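PDB 3QSJ: NUDIX hydrolase from Alicyclobacillus acidocaldarius subsp. acidocaldarius, which probably hydrolyses phosphorus-containing acid anhydrides with the help of a divalent metal ion. Local coordinates for residues A[184-189]-A[203-208]; A[24-29]-A[178-183]; A[6-11]-A[150-155]. All coordinates share one frame; numbering follows the deposited sequence.

Contact 1: A[184-189]-A[203-208]; sequences DMLTRI and VLKALV
L186 and L204 mark the centre of a helix-on-helix contact in which helix 182-190 packs against helix 198-209: L186 CD1 lies 4.3 Å from L204 CB. The two helical segments run in roughly opposite directions, at 138° between their N-to-C directions, and their axes come within 9.5 Å. No hydrogen bond crosses between them. L186 carries much of the contact. Its CG lies anti to the backbone N (chi1 -175°), and the two methyls branching from it meet the flank of K205, where CD2 comes to 3.7 Å from K205 CG. The lysine is thus touched on its aliphatic stem, and the two side chains cross at about a right angle. CD2 of L186 also approaches V208 CG2, at 4.3 Å.

The pair covers one face of the Nudix sheet: L207 rests on V14 and I16 of strand 7-18, while L204 and I189 reach F44 and V42, respectively, of strand 42-48. On that sheet-facing side, L204 CD1 is shared by two residues of the other helix. It meets I189 CD1 at 3.5 Å, a close methyl-methyl contact, and CG of the selenomethionine M185 at 4.0 Å. Bends at chi2 and chi3 then turn SE and CE of M185 off from L204, and its side chain also packs on L194.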
loop_
_atom_site.group_PDB
_atom_site.type_symbol
_atom_site.label_atom_id
_atom_site.label_comp_id
_atom_site.label_asym_id
_atom_site.label_seq_id
_atom_site.Cartn_x
_atom_site.Cartn_y
_atom_site.Cartn_z
ATOM N N ASP A 184 9.603 -0.241 16.297
ATOM C CA ASP A 184 8.860 -1.221 17.117
ATOM C C ASP A 184 8.646 -2.498 16.307
ATOM O O ASP A 184 9.002 -3.588 16.746
ATOM C CB ASP A 184 7.452 -0.673 17.497
ATOM C CG ASP A 184 7.284 0.117 18.790
ATOM O OD1 ASP A 184 8.281 0.706 19.261
ATOM O OD2 ASP A 184 6.118 0.215 19.283
HETATM N N MSE A 185 8.068 -2.346 15.108
HETATM C CA MSE A 185 7.731 -3.447 14.221
HETATM C C MSE A 185 8.974 -4.186 13.739
HETATM O O MSE A 185 9.022 -5.416 13.773
HETATM C CB MSE A 185 6.935 -2.931 13.031
HETATM C CG MSE A 185 6.341 -4.049 12.230
HETATM SE SE MSE A 185 5.418 -5.357 13.329
HETATM C CE MSE A 185 3.952 -4.407 13.798
ATOM N N LEU A 186 9.996 -3.439 13.381
ATOM C CA LEU A 186 11.273 -4.009 12.949
ATOM C C LEU A 186 11.864 -4.936 14.014
ATOM O O LEU A 186 12.249 -6.058 13.697
ATOM C CB LEU A 186 12.296 -2.893 12.591
ATOM C CG LEU A 186 13.646 -3.390 12.014
ATOM C CD1 LEU A 186 13.449 -4.334 10.801
ATOM C CD2 LEU A 186 14.540 -2.253 11.660
ATOM N N THR A 187 11.918 -4.473 15.284
ATOM C CA THR A 187 12.478 -5.219 16.400
ATOM C C THR A 187 11.692 -6.509 16.596
ATOM O O THR A 187 12.297 -7.577 16.750
ATOM C CB THR A 187 12.555 -4.298 17.627
ATOM O OG1 THR A 187 13.456 -3.230 17.306
ATOM C CG2 THR A 187 13.009 -5.016 18.885
ATOM N N ARG A 188 10.351 -6.429 16.434
ATOM C CA ARG A 188 9.476 -7.585 16.587
ATOM C C ARG A 188 9.711 -8.629 15.522
ATOM O O ARG A 188 9.605 -9.809 15.822
ATOM C CB ARG A 188 8.017 -7.172 16.663
ATOM C CG ARG A 188 7.745 -6.397 17.945
ATOM C CD ARG A 188 6.278 -6.320 18.227
ATOM N NE ARG A 188 5.766 -7.627 18.627
ATOM C CZ ARG A 188 4.481 -7.949 18.637
ATOM N NH1 ARG A 188 3.563 -7.062 18.261
ATOM N NH2 ARG A 188 4.098 -9.161 19.015
ATOM N N ILE A 189 10.061 -8.204 14.295
ATOM C CA ILE A 189 10.385 -9.140 13.214
ATOM C C ILE A 189 11.774 -9.720 13.440
ATOM O O ILE A 189 11.926 -10.926 13.355
ATOM C CB ILE A 189 10.273 -8.433 11.861
ATOM C CG1 ILE A 189 8.831 -7.978 11.637
ATOM C CG2 ILE A 189 10.747 -9.330 10.714
ATOM C CD1 ILE A 189 8.685 -6.888 10.523
ATOM N N VAL A 203 11.932 -2.136 3.935
ATOM C CA VAL A 203 11.212 -0.849 4.024
ATOM C C VAL A 203 11.272 -0.312 5.448
ATOM O O VAL A 203 11.551 0.867 5.644
ATOM C CB VAL A 203 9.728 -0.955 3.563
ATOM C CG1 VAL A 203 8.928 0.345 3.883
ATOM C CG2 VAL A 203 9.649 -1.279 2.060
ATOM N N LEU A 204 11.017 -1.173 6.452
ATOM C CA LEU A 204 11.074 -0.738 7.857
ATOM C C LEU A 204 12.431 -0.189 8.253
ATOM O O LEU A 204 12.498 0.869 8.875
ATOM C CB LEU A 204 10.634 -1.848 8.789
ATOM C CG LEU A 204 9.214 -2.352 8.572
ATOM C CD1 LEU A 204 9.061 -3.682 9.283
ATOM C CD2 LEU A 204 8.131 -1.308 9.047
ATOM N N LYS A 205 13.518 -0.840 7.820
ATOM C CA LYS A 205 14.871 -0.346 8.109
ATOM C C LYS A 205 15.088 1.026 7.446
ATOM O O LYS A 205 15.715 1.906 8.065
ATOM C CB LYS A 205 15.956 -1.308 7.592
ATOM C CG LYS A 205 16.044 -2.632 8.302
ATOM C CD LYS A 205 17.153 -3.486 7.649
ATOM C CE LYS A 205 17.292 -4.837 8.303
ATOM N NZ LYS A 205 17.884 -5.837 7.381
ATOM N N ALA A 206 14.553 1.219 6.201
ATOM C CA ALA A 206 14.702 2.499 5.464
ATOM C C ALA A 206 13.981 3.582 6.229
ATOM O O ALA A 206 14.510 4.664 6.401
ATOM C CB ALA A 206 14.131 2.394 4.043
ATOM N N LEU A 207 12.763 3.297 6.700
ATOM C CA LEU A 207 11.979 4.253 7.505
ATOM C C LEU A 207 12.672 4.597 8.848
ATOM O O LEU A 207 12.696 5.764 9.258
ATOM C CB LEU A 207 10.610 3.639 7.786
ATOM C CG LEU A 207 9.657 3.538 6.574
ATOM C CD1 LEU A 207 8.325 2.916 7.012
ATOM C CD2 LEU A 207 9.453 4.909 5.912
ATOM N N VAL A 208 13.288 3.603 9.502
ATOM C CA VAL A 208 13.996 3.863 10.776
ATOM C C VAL A 208 15.184 4.815 10.578
ATOM O O VAL A 208 15.440 5.657 11.456
ATOM C CB VAL A 208 14.378 2.524 11.469
ATOM C CG1 VAL A 208 15.341 2.718 12.661
ATOM C CG2 VAL A 208 13.117 1.776 11.913
#

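Contact 2: A[24-29]-A[178-183]; sequences IEVLVV and LWTPAR
W179 and L27 form a non-hydrogen-bonded pair between antiparallel strands 174-181 and 24-31, their side chains on the same face of the sheet. From CB, the tryptophan chain sets CG beside the backbone N (chi1 -81°), and chi2 of 106° turns the indole to present one face to L27. The five-membered ring receives L27 CD2 on that face, 3.4 Å from its centroid and 4° off the normal, a clear CH-pi contact. Within this ring NE1 is hydrogen-bonded to G165 O. Along the six-membered ring, CE2 lies 3.7 Å from L27 CG and CZ2 4.0 Å from L27 CD1; CH2 is also near L27 CG, and CE3 meets the backbone of V26. At the rim CZ3 reaches E25 O at 3.8 Å, near the ring plane. R17 makes a cation-pi contact with the indole and a salt bridge to E25 OE1. An alanine in place of W179 would probably open a gap beside L27 and leave G165 O without its indole N-H partner.

On the other face of the sheet, V28 CG2 presses on T180 CG2 at 3.5 Å. V26 bonds T180 and V28 bonds L178 through their backbones, each pair in both directions. A182 N bonds I24 O, just past the N-cap residue P181. This is an antiparallel ladder running directly into a helix, here joining two strands of the Nudix fold's mixed sheet.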
loop_
_atom_site.group_PDB
_atom_site.type_symbol
_atom_site.label_atom_id
_atom_site.label_comp_id
_atom_site.label_asym_id
_atom_site.label_seq_id
_atom_site.Cartn_x
_atom_site.Cartn_y
_atom_site.Cartn_z
ATOM N N ILE A 24 9.096 7.880 12.547
ATOM C CA ILE A 24 8.051 7.652 11.549
ATOM C C ILE A 24 7.189 6.474 12.004
ATOM O O ILE A 24 7.715 5.442 12.437
ATOM C CB ILE A 24 8.697 7.374 10.179
ATOM C CG1 ILE A 24 9.437 8.634 9.692
ATOM C CG2 ILE A 24 7.615 6.918 9.179
ATOM C CD1 ILE A 24 10.310 8.513 8.410
ATOM N N GLU A 25 5.874 6.595 11.802
ATOM C CA GLU A 25 4.915 5.526 12.043
ATOM C C GLU A 25 4.373 5.115 10.701
ATOM O O GLU A 25 4.338 5.934 9.793
ATOM C CB GLU A 25 3.771 6.013 12.943
ATOM C CG GLU A 25 4.335 6.272 14.320
ATOM C CD GLU A 25 3.437 6.952 15.314
ATOM O OE1 GLU A 25 2.269 7.262 14.962
ATOM O OE2 GLU A 25 3.903 7.146 16.468
ATOM N N VAL A 26 3.878 3.872 10.592
ATOM C CA VAL A 26 3.461 3.296 9.294
ATOM C C VAL A 26 2.254 2.394 9.511
ATOM O O VAL A 26 2.141 1.818 10.599
ATOM C CB VAL A 26 4.678 2.537 8.671
ATOM C CG1 VAL A 26 5.203 1.392 9.582
ATOM C CG2 VAL A 26 4.371 2.047 7.254
ATOM N N LEU A 27 1.380 2.231 8.490
ATOM C CA LEU A 27 0.229 1.369 8.610
ATOM C C LEU A 27 0.661 -0.039 8.221
ATOM O O LEU A 27 1.179 -0.289 7.103
ATOM C CB LEU A 27 -0.901 1.822 7.666
ATOM C CG LEU A 27 -1.758 2.976 8.140
ATOM C CD1 LEU A 27 -2.744 3.355 7.047
ATOM C CD2 LEU A 27 -2.564 2.565 9.416
ATOM N N VAL A 28 0.432 -0.957 9.112
ATOM C CA VAL A 28 0.739 -2.342 8.782
ATOM C C VAL A 28 -0.496 -3.140 9.034
ATOM O O VAL A 28 -1.386 -2.708 9.786
ATOM C CB VAL A 28 1.963 -2.910 9.551
ATOM C CG1 VAL A 28 3.266 -2.253 9.087
ATOM C CG2 VAL A 28 1.787 -2.783 11.068
ATOM N N VAL A 29 -0.543 -4.327 8.435
ATOM C CA VAL A 29 -1.653 -5.267 8.644
ATOM C C VAL A 29 -1.094 -6.658 8.944
ATOM O O VAL A 29 0.055 -6.943 8.604
ATOM C CB VAL A 29 -2.591 -5.306 7.426
ATOM C CG1 VAL A 29 -3.194 -3.892 7.170
ATOM C CG2 VAL A 29 -1.869 -5.842 6.177
ATOM N N LEU A 178 -2.876 -1.496 12.182
ATOM C CA LEU A 178 -2.580 -0.410 13.083
ATOM C C LEU A 178 -1.472 0.503 12.606
ATOM O O LEU A 178 -0.723 0.145 11.692
ATOM C CB LEU A 178 -2.303 -0.894 14.520
ATOM C CG LEU A 178 -1.042 -1.726 14.909
ATOM C CD1 LEU A 178 -0.441 -2.506 13.833
ATOM C CD2 LEU A 178 -0.075 -0.973 15.779
ATOM N N TRP A 179 -1.407 1.685 13.238
ATOM C CA TRP A 179 -0.306 2.616 13.011
ATOM C C TRP A 179 0.796 2.211 13.998
ATOM O O TRP A 179 0.631 2.323 15.238
ATOM C CB TRP A 179 -0.746 4.052 13.333
ATOM C CG TRP A 179 -1.520 4.691 12.231
ATOM C CD1 TRP A 179 -2.867 4.941 12.185
ATOM C CD2 TRP A 179 -0.960 5.276 11.057
ATOM N NE1 TRP A 179 -3.167 5.722 11.082
ATOM C CE2 TRP A 179 -2.011 5.930 10.365
ATOM C CE3 TRP A 179 0.351 5.346 10.537
ATOM C CZ2 TRP A 179 -1.796 6.625 9.168
ATOM C CZ3 TRP A 179 0.551 6.057 9.362
ATOM C CH2 TRP A 179 -0.533 6.602 8.652
ATOM N N THR A 180 1.941 1.803 13.473
ATOM C CA THR A 180 3.008 1.422 14.389
ATOM C C THR A 180 4.299 2.184 14.136
ATOM O O THR A 180 4.635 2.426 12.975
ATOM C CB THR A 180 3.286 -0.121 14.300
ATOM O OG1 THR A 180 4.285 -0.472 15.261
ATOM C CG2 THR A 180 3.751 -0.552 12.913
ATOM N N PRO A 181 5.069 2.562 15.167
ATOM C CA PRO A 181 6.402 3.118 14.882
ATOM C C PRO A 181 7.166 2.025 14.098
ATOM O O PRO A 181 7.027 0.833 14.417
ATOM C CB PRO A 181 7.011 3.298 16.272
ATOM C CG PRO A 181 5.902 3.296 17.194
ATOM C CD PRO A 181 4.834 2.441 16.626
ATOM N N ALA A 182 7.888 2.400 13.038
ATOM C CA ALA A 182 8.632 1.427 12.187
ATOM C C ALA A 182 9.711 0.670 12.993
ATOM O O ALA A 182 9.903 -0.527 12.784
ATOM C CB ALA A 182 9.246 2.149 10.986
ATOM N N ARG A 183 10.362 1.352 13.968
ATOM C CA ARG A 183 11.375 0.742 14.870
ATOM C C ARG A 183 10.799 -0.446 15.686
ATOM O O ARG A 183 11.450 -1.510 15.787
ATOM C CB ARG A 183 11.926 1.832 15.806
ATOM C CG ARG A 183 13.285 1.518 16.415
ATOM C CD ARG A 183 13.774 2.678 17.277
ATOM N NE ARG A 183 13.943 3.919 16.510
ATOM C CZ ARG A 183 15.089 4.316 15.962
ATOM N NH1 ARG A 183 15.147 5.456 15.287
ATOM N NH2 ARG A 183 16.187 3.572 16.084
HETATM O O HOH W 1 10.235 4.524 13.363
#

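Contact 3: A[6-11]-A[150-155]; sequences DIRKAA and VRFDTR
R151 turns one face of its guanidinium to I7, whose CG1 lies over it while CD1 approaches NH1 at 3.7 Å; the two side chains run side by side, and R151 NH2 bonds T144 O. The F152 ring has R8 O at its edge, near the ring plane, with CD1 3.7 Å from R8 CB. A10 CB meets the same ring obliquely, 4.1 Å from CD1. At the edge of the R155 guanidinium lies K9 CE, 4.3 Å from NH2.

D153 stands beside K9, its chi1 of 179° setting the carboxylate carbon alongside the lysine chain. Its OD2 meets K9 CE at 3.7 Å, but the ammonium NZ stays 5.1 Å from that oxygen, too far for a salt bridge, and has a long, weak ion pair with D71. The salt bridge of OD2 is instead with R141.

The backbone bonds give the parallel pattern: R8 N to R151 O, D153 N to R8 O, A10 N to D153 O and R155 N to A10 O. R8 and A10 thus each use both N and O across the pair. The two segments run parallel, their directions 29° apart.

On its other side strand 151-160 pairs with strand 137-143, and strand 7-18 pairs with strand 42-48. Helix 72-87 covers the A11 end, touching it through T78 and A79, and R155 is salt-bridged to D72 of that helix and to D71.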
loop_
_atom_site.group_PDB
_atom_site.type_symbol
_atom_site.label_atom_id
_atom_site.label_comp_id
_atom_site.label_asym_id
_atom_site.label_seq_id
_atom_site.Cartn_x
_atom_site.Cartn_y
_atom_site.Cartn_z
ATOM N N ASP A 6 4.091 -18.766 -12.241
ATOM C CA ASP A 6 3.626 -17.415 -12.628
ATOM C C ASP A 6 4.391 -16.391 -11.781
ATOM O O ASP A 6 4.569 -16.623 -10.583
ATOM C CB ASP A 6 2.135 -17.257 -12.222
ATOM C CG ASP A 6 1.164 -18.100 -13.026
ATOM O OD1 ASP A 6 1.315 -18.157 -14.265
ATOM O OD2 ASP A 6 0.201 -18.632 -12.425
ATOM N N ILE A 7 4.824 -15.260 -12.362
ATOM C CA ILE A 7 5.435 -14.178 -11.568
ATOM C C ILE A 7 4.359 -13.098 -11.571
ATOM O O ILE A 7 4.139 -12.416 -12.597
ATOM C CB ILE A 7 6.759 -13.711 -12.198
ATOM C CG1 ILE A 7 7.780 -14.843 -12.195
ATOM C CG2 ILE A 7 7.320 -12.471 -11.446
ATOM C CD1 ILE A 7 8.970 -14.541 -13.254
ATOM N N ARG A 8 3.616 -13.032 -10.481
ATOM C CA ARG A 8 2.414 -12.201 -10.451
ATOM C C ARG A 8 2.703 -10.724 -10.193
ATOM O O ARG A 8 3.302 -10.399 -9.180
ATOM C CB ARG A 8 1.428 -12.775 -9.425
ATOM C CG ARG A 8 0.043 -12.113 -9.460
ATOM C CD ARG A 8 -1.003 -13.035 -10.062
ATOM N NE ARG A 8 -2.265 -12.346 -10.349
ATOM C CZ ARG A 8 -3.383 -12.493 -9.641
ATOM N NH1 ARG A 8 -4.482 -11.833 -9.981
ATOM N NH2 ARG A 8 -3.402 -13.281 -8.572
ATOM N N LYS A 9 2.319 -9.829 -11.127
ATOM C CA LYS A 9 2.471 -8.385 -10.882
ATOM C C LYS A 9 1.593 -7.954 -9.677
ATOM O O LYS A 9 0.402 -8.327 -9.585
ATOM C CB LYS A 9 2.057 -7.569 -12.109
ATOM C CG LYS A 9 3.124 -7.667 -13.240
ATOM C CD LYS A 9 4.285 -6.738 -12.969
ATOM C CE LYS A 9 5.261 -6.774 -14.158
ATOM N NZ LYS A 9 4.545 -6.615 -15.460
ATOM N N ALA A 10 2.185 -7.186 -8.760
ATOM C CA ALA A 10 1.513 -6.705 -7.543
ATOM C C ALA A 10 2.071 -5.363 -7.147
ATOM O O ALA A 10 3.090 -4.901 -7.710
ATOM C CB ALA A 10 1.790 -7.703 -6.404
ATOM N N ALA A 11 1.413 -4.742 -6.155
ATOM C CA ALA A 11 1.905 -3.463 -5.622
ATOM C C ALA A 11 1.482 -3.331 -4.223
ATOM O O ALA A 11 0.467 -3.911 -3.775
ATOM C CB ALA A 11 1.362 -2.279 -6.420
ATOM N N VAL A 150 5.546 -19.619 -4.869
ATOM C CA VAL A 150 4.571 -18.567 -5.212
ATOM C C VAL A 150 5.414 -17.321 -5.360
ATOM O O VAL A 150 6.214 -17.017 -4.463
ATOM C CB VAL A 150 3.416 -18.401 -4.181
ATOM C CG1 VAL A 150 2.556 -17.174 -4.500
ATOM C CG2 VAL A 150 2.551 -19.659 -4.083
ATOM N N ARG A 151 5.324 -16.634 -6.550
ATOM C CA ARG A 151 6.188 -15.504 -6.816
ATOM C C ARG A 151 5.410 -14.284 -7.270
ATOM O O ARG A 151 4.390 -14.426 -7.960
ATOM C CB ARG A 151 7.236 -15.851 -7.915
ATOM C CG ARG A 151 8.130 -17.072 -7.597
ATOM C CD ARG A 151 9.053 -17.269 -8.775
ATOM N NE ARG A 151 10.108 -16.258 -8.794
ATOM C CZ ARG A 151 10.922 -16.015 -9.811
ATOM N NH1 ARG A 151 10.820 -16.719 -10.944
ATOM N NH2 ARG A 151 11.880 -15.114 -9.692
ATOM N N PHE A 152 5.873 -13.086 -6.842
ATOM C CA PHE A 152 5.304 -11.820 -7.217
ATOM C C PHE A 152 6.386 -10.933 -7.749
ATOM O O PHE A 152 7.548 -11.025 -7.316
ATOM C CB PHE A 152 4.688 -11.069 -6.015
ATOM C CG PHE A 152 3.547 -11.809 -5.385
ATOM C CD1 PHE A 152 2.265 -11.746 -5.941
ATOM C CD2 PHE A 152 3.774 -12.696 -4.335
ATOM C CE1 PHE A 152 1.228 -12.550 -5.447
ATOM C CE2 PHE A 152 2.723 -13.457 -3.806
ATOM C CZ PHE A 152 1.460 -13.364 -4.361
ATOM N N ASP A 153 5.966 -9.953 -8.539
ATOM C CA ASP A 153 6.901 -8.903 -8.965
ATOM C C ASP A 153 6.211 -7.676 -8.434
ATOM O O ASP A 153 5.198 -7.234 -9.004
ATOM C CB ASP A 153 6.969 -8.900 -10.482
ATOM C CG ASP A 153 7.873 -7.853 -11.077
ATOM O OD1 ASP A 153 8.229 -6.905 -10.370
ATOM O OD2 ASP A 153 8.223 -7.990 -12.252
ATOM N N THR A 154 6.666 -7.192 -7.266
ATOM C CA THR A 154 5.908 -6.192 -6.504
ATOM C C THR A 154 6.511 -4.808 -6.545
ATOM O O THR A 154 7.714 -4.658 -6.287
ATOM C CB THR A 154 5.827 -6.661 -5.053
ATOM O OG1 THR A 154 5.250 -7.990 -5.023
ATOM C CG2 THR A 154 4.954 -5.670 -4.175
ATOM N N ARG A 155 5.680 -3.813 -6.867
ATOM C CA ARG A 155 6.080 -2.409 -6.958
ATOM C C ARG A 155 5.707 -1.769 -5.634
ATOM O O ARG A 155 4.564 -1.866 -5.228
ATOM C CB ARG A 155 5.351 -1.708 -8.109
ATOM C CG ARG A 155 6.162 -0.552 -8.756
ATOM C CD ARG A 155 7.434 -0.997 -9.529
ATOM N NE ARG A 155 7.168 -2.082 -10.465
ATOM C CZ ARG A 155 6.906 -1.936 -11.778
ATOM N NH1 ARG A 155 6.852 -0.719 -12.327
ATOM N NH2 ARG A 155 6.652 -2.991 -12.528
HETATM O O HOH W 2 3.322 -17.564 -8.451
#

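In the fold
From the N terminus, residues 6-11 and then 24-29 lie on consecutive strands that neighbour each other in the mixed sheet. Their partners come only much later: 150-155 closes contact 3 over 138 intervening residues, and 178-183 closes contact 2 over 148. The two contacts therefore cross along the chain, and the long excursion they share includes the calcium ligands G46, E82 and E86. Contact 1 follows in series: 13 residues separate its segments, spanning the turn from helix 182-190 to helix 198-209. Contacts 1 and 2 share the first of these helices and touch, V208 CG2 lying 3.5 Å from R183 N. Contact 3 sits apart, its centre about 23 Å from the centres of both others.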